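PDB 2FOK: FOKI restriction endonuclease from Planomicrobium okeanokoites, which cuts double-stranded DNA as a type IIS restriction endonuclease, with a DNA-recognition region joined to a separate metal-dependent cleavage domain. Local coordinates for residues A[199-204]-A[259-264]. Sequence-based numbering, arbitrary orientation.
Sequences ILLDTL and EFISHA
Leu204 meets the strand at two levels, Glu259 and Ile261, whose side chains emerge on the same face. Its branch point lies against the carboxylate of Glu259, with CG of Leu204 3.3 Å from OE1 of Glu259, and both methyls spread round that oxygen. With CG anti to the backbone N (chi1 175°) and beside its own carbonyl carbon, Leu204 brings its branch to the carboxylate, and its CD2 comes within 4.1 Å of CD1 of Ile261. Leu201, one turn back, sends CD2 past Glu259 in the opposite direction, 4.0 Å from CB of Glu259, and also touches CG1 of Ile261 at 4.3 Å. Glu259 is bent at chi2 (-65°), which turns its carboxylate across the Leu204 branch while its CB stays among the leucine methyls. No hydrogen bond links the two segments; the carboxylate has a long, weak ion pair from OE2 to Lys212 of helix 209-218, which may partly offset its buried charge. Cut back to an alanine here, Leu204 would probably no longer fill the space between Ile261 and the Glu259 carboxylate, and the acid is likely to be freer to turn. Farther out, Phe247 packs on both Leu201 and Ile261, and backbone hydrogen bonds to Phe247 and Lys245 fix Glu259 and Ile261 in the sheet. Phe260 alternates to the other face, where it makes a cation-pi contact with Lys244. Helix 197-205 thus lies across strand 258-267 at 127°, with 9.4 Å between the axes of the short segments, closing a small buried core against the antiparallel sheet of the second recognition subdomain, which belongs to the helix-turn-helix clan.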
ATOM      1  N   ILE A 199       1.992 -14.721  -7.854  1.00 27.90           N
ATOM      2  CA  ILE A 199       0.897 -14.413  -8.766  1.00 26.10           C
ATOM      3  C   ILE A 199       1.304 -13.382  -9.825  1.00 25.88           C
ATOM      4  O   ILE A 199       0.841 -13.439 -10.963  1.00 29.33           O
ATOM      5  CB  ILE A 199      -0.356 -13.902  -7.995  1.00 26.69           C
ATOM      6  CG1 ILE A 199      -1.008 -15.067  -7.240  1.00 21.43           C
ATOM      7  CG2 ILE A 199      -1.372 -13.296  -8.968  1.00 23.83           C
ATOM      8  CD1 ILE A 199      -2.184 -14.673  -6.389  1.00 17.61           C
ATOM      9  N   LEU A 200       2.177 -12.451  -9.466  1.00 23.75           N
ATOM     10  CA  LEU A 200       2.603 -11.455 -10.434  1.00 24.74           C
ATOM     11  C   LEU A 200       3.590 -12.023 -11.465  1.00 20.68           C
ATOM     12  O   LEU A 200       3.588 -11.616 -12.627  1.00 23.04           O
ATOM     13  CB  LEU A 200       3.226 -10.239  -9.730  1.00 27.00           C
ATOM     14  CG  LEU A 200       3.773  -9.221 -10.751  1.00 32.82           C
ATOM     15  CD1 LEU A 200       2.921  -7.958 -10.751  1.00 27.19           C
ATOM     16  CD2 LEU A 200       5.231  -8.914 -10.445  1.00 29.72           C
ATOM     17  N   LEU A 201       4.433 -12.955 -11.041  1.00 20.86           N
ATOM     18  CA  LEU A 201       5.411 -13.553 -11.941  1.00 25.93           C
ATOM     19  C   LEU A 201       4.712 -14.397 -13.011  1.00 28.67           C
ATOM     20  O   LEU A 201       5.229 -14.574 -14.120  1.00 27.71           O
ATOM     21  CB  LEU A 201       6.397 -14.417 -11.153  1.00 25.20           C
ATOM     22  CG  LEU A 201       7.597 -13.676 -10.558  1.00 24.48           C
ATOM     23  CD1 LEU A 201       8.290 -14.552  -9.526  1.00 23.46           C
ATOM     24  CD2 LEU A 201       8.555 -13.300 -11.672  1.00 22.08           C
ATOM     25  N   ASP A 202       3.536 -14.911 -12.667  1.00 27.03           N
ATOM     26  CA  ASP A 202       2.732 -15.721 -13.580  1.00 26.88           C
ATOM     27  C   ASP A 202       2.219 -14.856 -14.737  1.00 25.75           C
ATOM     28  O   ASP A 202       2.162 -15.290 -15.886  1.00 25.72           O
ATOM     29  CB  ASP A 202       1.536 -16.298 -12.824  1.00 32.17           C
ATOM     30  CG  ASP A 202       1.611 -17.792 -12.667  1.00 36.99           C
ATOM     31  OD1 ASP A 202       1.792 -18.487 -13.688  1.00 41.65           O
ATOM     32  OD2 ASP A 202       1.484 -18.274 -11.522  1.00 39.70           O
ATOM     33  N   THR A 203       1.824 -13.632 -14.410  1.00 26.78           N
ATOM     34  CA  THR A 203       1.315 -12.698 -15.396  1.00 29.56           C
ATOM     35  C   THR A 203       2.460 -12.230 -16.275  1.00 31.16           C
ATOM     36  O   THR A 203       2.257 -11.838 -17.418  1.00 33.64           O
ATOM     37  CB  THR A 203       0.684 -11.473 -14.715  1.00 26.90           C
ATOM     38  OG1 THR A 203      -0.423 -11.896 -13.920  1.00 31.30           O
ATOM     39  CG2 THR A 203       0.198 -10.475 -15.742  1.00 25.96           C
ATOM     40  N   LEU A 204       3.665 -12.276 -15.719  1.00 34.35           N
ATOM     41  CA  LEU A 204       4.872 -11.857 -16.421  1.00 33.08           C
ATOM     42  C   LEU A 204       5.376 -12.953 -17.353  1.00 30.71           C
ATOM     43  O   LEU A 204       5.827 -12.678 -18.463  1.00 28.67           O
ATOM     44  CB  LEU A 204       5.962 -11.498 -15.397  1.00 33.99           C
ATOM     45  CG  LEU A 204       7.361 -11.133 -15.900  1.00 33.33           C
ATOM     46  CD1 LEU A 204       7.279  -9.989 -16.911  1.00 34.03           C
ATOM     47  CD2 LEU A 204       8.222 -10.739 -14.719  1.00 34.52           C
ATOM     48  N   GLU A 259      12.262 -15.713 -15.782  1.00 39.14           N
ATOM     49  CA  GLU A 259      11.900 -14.326 -15.538  1.00 38.04           C
ATOM     50  C   GLU A 259      12.784 -13.740 -14.452  1.00 35.89           C
ATOM     51  O   GLU A 259      13.418 -14.471 -13.695  1.00 36.12           O
ATOM     52  CB  GLU A 259      10.421 -14.231 -15.129  1.00 36.02           C
ATOM     53  CG  GLU A 259       9.450 -14.865 -16.126  1.00 37.12           C
ATOM     54  CD  GLU A 259       9.428 -14.143 -17.473  1.00 37.89           C
ATOM     55  OE1 GLU A 259       9.656 -12.914 -17.497  1.00 38.28           O
ATOM     56  OE2 GLU A 259       9.183 -14.802 -18.508  1.00 33.44           O
ATOM     57  N   PHE A 260      12.827 -12.413 -14.393  1.00 36.75           N
ATOM     58  CA  PHE A 260      13.624 -11.698 -13.403  1.00 34.23           C
ATOM     59  C   PHE A 260      12.911 -10.432 -12.960  1.00 34.66           C
ATOM     60  O   PHE A 260      12.114  -9.866 -13.709  1.00 32.17           O
ATOM     61  CB  PHE A 260      14.990 -11.327 -13.987  1.00 32.63           C
ATOM     62  CG  PHE A 260      14.938 -10.212 -14.999  1.00 33.18           C
ATOM     63  CD1 PHE A 260      14.612 -10.474 -16.327  1.00 29.67           C
ATOM     64  CD2 PHE A 260      15.221  -8.900 -14.624  1.00 26.49           C
ATOM     65  CE1 PHE A 260      14.572  -9.431 -17.274  1.00 34.51           C
ATOM     66  CE2 PHE A 260      15.181  -7.859 -15.555  1.00 28.26           C
ATOM     67  CZ  PHE A 260      14.858  -8.122 -16.881  1.00 30.10           C
ATOM     68  N   ILE A 261      13.199 -10.009 -11.730  1.00 37.82           N
ATOM     69  CA  ILE A 261      12.632  -8.789 -11.160  1.00 36.74           C
ATOM     70  C   ILE A 261      13.827  -7.889 -10.827  1.00 38.35           C
ATOM     71  O   ILE A 261      14.686  -8.261 -10.024  1.00 37.39           O
ATOM     72  CB  ILE A 261      11.839  -9.079  -9.864  1.00 36.21           C
ATOM     73  CG1 ILE A 261      10.535  -9.817 -10.193  1.00 32.90           C
ATOM     74  CG2 ILE A 261      11.543  -7.783  -9.135  1.00 36.66           C
ATOM     75  CD1 ILE A 261       9.696  -9.150 -11.252  1.00 30.76           C
ATOM     76  N   SER A 262      13.886  -6.713 -11.447  1.00 34.94           N
ATOM     77  CA  SER A 262      14.999  -5.799 -11.216  1.00 31.31           C
ATOM     78  C   SER A 262      14.916  -5.026  -9.901  1.00 31.85           C
ATOM     79  O   SER A 262      15.930  -4.552  -9.389  1.00 32.07           O
ATOM     80  CB  SER A 262      15.101  -4.823 -12.379  1.00 30.96           C
ATOM     81  OG  SER A 262      14.345  -5.286 -13.479  1.00 34.44           O
ATOM     82  N   HIS A 263      13.710  -4.897  -9.359  1.00 30.12           N
ATOM     83  CA  HIS A 263      13.517  -4.188  -8.106  1.00 27.91           C
ATOM     84  C   HIS A 263      13.662  -5.154  -6.947  1.00 28.31           C
ATOM     85  O   HIS A 263      12.698  -5.477  -6.252  1.00 30.41           O
ATOM     86  CB  HIS A 263      12.140  -3.519  -8.072  1.00 25.77           C
ATOM     87  CG  HIS A 263      11.995  -2.393  -9.051  1.00 27.28           C
ATOM     88  ND1 HIS A 263      10.791  -2.064  -9.636  1.00 26.98           N
ATOM     89  CD2 HIS A 263      12.908  -1.535  -9.565  1.00 28.34           C
ATOM     90  CE1 HIS A 263      10.966  -1.054 -10.468  1.00 27.76           C
ATOM     91  NE2 HIS A 263      12.243  -0.713 -10.444  1.00 25.55           N
ATOM     92  N   ALA A 264      14.886  -5.630  -6.762  1.00 30.21           N
ATOM     93  CA  ALA A 264      15.208  -6.554  -5.684  1.00 27.60           C
ATOM     94  C   ALA A 264      16.381  -5.932  -4.955  1.00 23.17           C
ATOM     95  O   ALA A 264      17.152  -5.196  -5.551  1.00 21.34           O
ATOM     96  CB  ALA A 264      15.588  -7.903  -6.242  1.00 28.52           C
TER